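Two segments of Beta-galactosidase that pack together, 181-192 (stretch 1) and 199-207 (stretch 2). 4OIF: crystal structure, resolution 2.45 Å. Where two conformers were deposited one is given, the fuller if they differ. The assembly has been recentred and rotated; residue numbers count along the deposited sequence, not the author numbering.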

# COMPACT_ATOMS: atom_id res chain seq x y z
N ASN A 181 -3.78 30.75 -27.71
CA ASN A 181 -4.26 31.51 -28.86
C ASN A 181 -4.62 30.60 -30.03
O ASN A 181 -4.25 30.86 -31.17
CB ASN A 181 -3.22 32.54 -29.29
CG ASN A 181 -3.86 33.79 -29.90
OD1 ASN A 181 -4.77 33.70 -30.73
ND2 ASN A 181 -3.39 34.95 -29.48
N HIS A 182 -5.33 29.51 -29.72
CA HIS A 182 -5.78 28.55 -30.72
C HIS A 182 -4.64 27.98 -31.56
O HIS A 182 -4.87 27.42 -32.63
CB HIS A 182 -6.82 29.18 -31.65
CG HIS A 182 -8.09 29.57 -30.96
ND1 HIS A 182 -9.25 28.84 -31.08
CD2 HIS A 182 -8.38 30.60 -30.14
CE1 HIS A 182 -10.20 29.41 -30.36
NE2 HIS A 182 -9.70 30.48 -29.78
N ASP A 183 -3.42 28.12 -31.05
CA ASP A 183 -2.23 27.68 -31.77
C ASP A 183 -1.77 26.31 -31.28
O ASP A 183 -1.07 26.21 -30.26
CB ASP A 183 -1.12 28.72 -31.61
CG ASP A 183 0.09 28.43 -32.46
OD1 ASP A 183 0.17 27.35 -33.07
OD2 ASP A 183 0.99 29.30 -32.49
N LEU A 184 -2.13 25.27 -32.01
CA LEU A 184 -1.78 23.90 -31.62
C LEU A 184 -0.27 23.66 -31.70
O LEU A 184 0.27 22.88 -30.92
CB LEU A 184 -2.54 22.91 -32.49
CG LEU A 184 -2.97 21.56 -31.92
CD1 LEU A 184 -3.64 21.70 -30.57
CD2 LEU A 184 -3.93 20.91 -32.90
N ASP A 185 0.42 24.34 -32.61
CA ASP A 185 1.88 24.29 -32.65
C ASP A 185 2.46 24.77 -31.34
O ASP A 185 3.36 24.14 -30.79
CB ASP A 185 2.45 25.15 -33.78
CG ASP A 185 2.04 24.66 -35.15
OD1 ASP A 185 1.51 23.53 -35.24
OD2 ASP A 185 2.24 25.41 -36.13
N ALA A 186 1.93 25.89 -30.83
CA ALA A 186 2.38 26.44 -29.57
C ALA A 186 2.16 25.47 -28.43
O ALA A 186 3.06 25.24 -27.64
CB ALA A 186 1.67 27.76 -29.28
N LEU A 187 0.96 24.89 -28.34
CA LEU A 187 0.68 23.92 -27.30
C LEU A 187 1.69 22.76 -27.38
O LEU A 187 2.40 22.47 -26.40
CB LEU A 187 -0.76 23.41 -27.40
CG LEU A 187 -1.20 22.48 -26.25
CD1 LEU A 187 -2.65 22.71 -25.83
CD2 LEU A 187 -0.98 21.03 -26.63
N ASN A 188 1.77 22.14 -28.55
CA ASN A 188 2.70 21.04 -28.79
C ASN A 188 4.17 21.35 -28.49
O ASN A 188 4.92 20.47 -28.07
CB ASN A 188 2.56 20.56 -30.22
CG ASN A 188 1.38 19.64 -30.41
OD1 ASN A 188 1.13 18.77 -29.57
ND2 ASN A 188 0.64 19.83 -31.48
N ALA A 189 4.58 22.60 -28.69
CA ALA A 189 5.94 23.03 -28.40
C ALA A 189 6.14 23.18 -26.90
O ALA A 189 7.13 22.73 -26.35
CB ALA A 189 6.25 24.34 -29.12
N ALA A 190 5.18 23.83 -26.26
CA ALA A 190 5.21 24.02 -24.82
C ALA A 190 5.28 22.69 -24.06
O ALA A 190 5.99 22.58 -23.06
CB ALA A 190 3.99 24.82 -24.37
N TRP A 191 4.54 21.70 -24.52
CA TRP A 191 4.42 20.44 -23.79
C TRP A 191 5.42 19.38 -24.21
O TRP A 191 5.47 18.31 -23.60
CB TRP A 191 3.03 19.85 -23.96
CG TRP A 191 1.97 20.60 -23.27
CD1 TRP A 191 2.11 21.73 -22.52
CD2 TRP A 191 0.59 20.26 -23.25
NE1 TRP A 191 0.88 22.12 -22.03
CE2 TRP A 191 -0.07 21.24 -22.47
CE3 TRP A 191 -0.16 19.23 -23.81
CZ2 TRP A 191 -1.43 21.21 -22.24
CZ3 TRP A 191 -1.52 19.21 -23.60
CH2 TRP A 191 -2.14 20.19 -22.82
N TRP A 192 6.19 19.68 -25.26
CA TRP A 192 7.17 18.75 -25.83
C TRP A 192 6.51 17.41 -26.22
O TRP A 192 6.99 16.33 -25.85
CB TRP A 192 8.34 18.51 -24.86
CG TRP A 192 9.63 18.13 -25.55
CD1 TRP A 192 10.15 16.88 -25.67
CD2 TRP A 192 10.53 19.01 -26.25
NE1 TRP A 192 11.32 16.92 -26.38
CE2 TRP A 192 11.58 18.22 -26.75
CE3 TRP A 192 10.55 20.39 -26.48
CZ2 TRP A 192 12.64 18.75 -27.48
CZ3 TRP A 192 11.61 20.92 -27.20
CH2 TRP A 192 12.64 20.10 -27.69
N THR A 199 2.29 14.11 -30.21
CA THR A 199 1.88 15.33 -30.89
C THR A 199 0.39 15.33 -31.24
O THR A 199 -0.13 14.39 -31.84
CB THR A 199 2.68 15.55 -32.18
OG1 THR A 199 4.09 15.47 -31.90
CG2 THR A 199 2.36 16.92 -32.78
N TYR A 200 -0.29 16.40 -30.84
CA TYR A 200 -1.72 16.50 -31.08
C TYR A 200 -1.97 17.18 -32.41
O TYR A 200 -1.39 18.22 -32.70
CB TYR A 200 -2.41 17.27 -29.96
CG TYR A 200 -2.32 16.62 -28.61
CD1 TYR A 200 -3.08 15.49 -28.29
CD2 TYR A 200 -1.46 17.12 -27.63
CE1 TYR A 200 -3.00 14.89 -27.04
CE2 TYR A 200 -1.38 16.53 -26.38
CZ TYR A 200 -2.15 15.42 -26.08
OH TYR A 200 -2.06 14.83 -24.84
N THR A 201 -2.85 16.61 -33.23
CA THR A 201 -3.14 17.18 -34.53
C THR A 201 -4.56 17.73 -34.62
O THR A 201 -4.98 18.23 -35.66
CB THR A 201 -2.88 16.16 -35.66
OG1 THR A 201 -3.42 14.88 -35.30
CG2 THR A 201 -1.39 16.02 -35.91
N ASP A 202 -5.30 17.65 -33.52
CA ASP A 202 -6.62 18.28 -33.44
C ASP A 202 -6.97 18.48 -31.98
O ASP A 202 -6.72 17.60 -31.15
CB ASP A 202 -7.69 17.43 -34.13
CG ASP A 202 -9.01 18.18 -34.30
OD1 ASP A 202 -9.86 18.18 -33.37
OD2 ASP A 202 -9.21 18.77 -35.39
N TRP A 203 -7.55 19.63 -31.66
CA TRP A 203 -7.94 19.96 -30.29
C TRP A 203 -8.85 18.92 -29.63
O TRP A 203 -8.83 18.76 -28.42
CB TRP A 203 -8.65 21.32 -30.24
CG TRP A 203 -7.77 22.46 -30.59
CD1 TRP A 203 -7.68 23.09 -31.79
CD2 TRP A 203 -6.84 23.11 -29.72
NE1 TRP A 203 -6.76 24.10 -31.73
CE2 TRP A 203 -6.22 24.14 -30.47
CE3 TRP A 203 -6.46 22.93 -28.39
CZ2 TRP A 203 -5.26 24.99 -29.93
CZ3 TRP A 203 -5.50 23.78 -27.85
CH2 TRP A 203 -4.91 24.79 -28.62
N SER A 204 -9.64 18.22 -30.44
CA SER A 204 -10.51 17.18 -29.91
C SER A 204 -9.74 16.00 -29.33
O SER A 204 -10.32 15.18 -28.61
CB SER A 204 -11.45 16.67 -31.01
OG SER A 204 -10.71 16.03 -32.04
N GLN A 205 -8.46 15.89 -29.64
CA GLN A 205 -7.67 14.76 -29.14
C GLN A 205 -7.22 14.98 -27.71
O GLN A 205 -7.03 14.04 -26.97
CB GLN A 205 -6.46 14.51 -30.03
CG GLN A 205 -6.78 13.92 -31.40
CD GLN A 205 -5.70 14.23 -32.40
OE1 GLN A 205 -4.66 14.80 -32.05
NE2 GLN A 205 -5.92 13.86 -33.65
N ILE A 206 -7.05 16.24 -27.33
CA ILE A 206 -6.56 16.55 -25.99
C ILE A 206 -7.60 16.27 -24.90
O ILE A 206 -8.68 16.83 -24.92
CB ILE A 206 -6.12 18.01 -25.90
CG1 ILE A 206 -5.03 18.28 -26.94
CG2 ILE A 206 -5.67 18.33 -24.49
CD1 ILE A 206 -4.72 19.75 -27.17
N GLU A 207 -7.27 15.38 -23.98
CA GLU A 207 -8.13 15.15 -22.82
C GLU A 207 -7.30 15.32 -21.54
O GLU A 207 -6.07 15.33 -21.59
CB GLU A 207 -8.81 13.77 -22.87
CG GLU A 207 -8.02 12.67 -23.60
CD GLU A 207 -8.91 11.51 -24.09
OE1 GLU A 207 -8.40 10.39 -24.30
OE2 GLU A 207 -10.13 11.73 -24.28

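A short helix packed against an irregular segment illustrates a general principle: where one partner has no regular backbone pattern to offer, a side chain from the other can supply the missing hydrogen bonds, while apolar groups pack beside them. In this contact from beta-galactosidase, the first stretch carries a helix from Leu184 into Trp191. Asp183 stands at its N-cap, and its OD1 accepts a weak capping bond from Ala186 N at 3.2 Å. Regular i to i+4 bonds follow, among them Asn188 N to Leu184 O at 2.9 Å. At the far end Trp192 takes a positive phi of 55° and closes the helix in a Schellman motif.

The second stretch is less regular. Thr199 and Tyr200 are extended, and Trp203 to Gln205 adopt helical phi/psi values without the regular bonds. Several side-chain bonds accompany its turn. Asp202 OD1 accepts from Ser204 N at 2.9 Å and from Ser204 OG at 2.7 Å, while Gln205 reaches back to Thr201: its OE1 accepts from Thr201 N at 2.8 Å and its NE2 donates to Thr201 OG1 at 3.2 Å. The backbone bond from Gln205 N to Asp202 O, 2.9 Å, adds to this local turn. The CA atoms of the two stretches are nearest at Asn188 and Thr199, 6.1 Å apart.

Next to that point are the two hydrogen bonds that cross the contact. The amide of Asn188 is matched to the backbone of Tyr200, a residue whose N and O are not engaged in a strand. Tyr200 N donates to Asn188 OD1 at 3.0 Å with a nearly linear angle of 174°, and Asn188 ND2 donates to Tyr200 O at 2.9 Å and 155°. One side chain thus satisfies both a donor and an acceptor of the same residue, linking the extended segment to the helix at two points.

Apolar packing extends to one side of this pair of bonds. Leu184 starts sideways at its CA-to-CB bond, but its end comes nearer to the second stretch. Leu184 CD1 sits 3.5 Å from the centroid of the six-membered ring of Trp203, only 8° off the ring normal, a well-centred CH-pi contact. Leu184 CD2 rests against backbone, 3.6 Å from Asp202 N, so the two methyls of one leucine touch quite different surfaces. The edge of the same indole meets the start of the first stretch, where Trp203 CZ2 lies 3.5 Å from His182 C.

One turn along the helix, Leu187 points toward the second stretch and bridges several partners: its CD1 is 3.7 Å from Trp203 CZ3 and 3.9 Å from Ile206 CD1, and its CD2 is 4.1 Å from Tyr200 CD2. Trp191 continues this surface, using its ring edge, with CZ3 3.9 Å from Tyr200 CE2 and CH2 4.3 Å from Ile206 CG2.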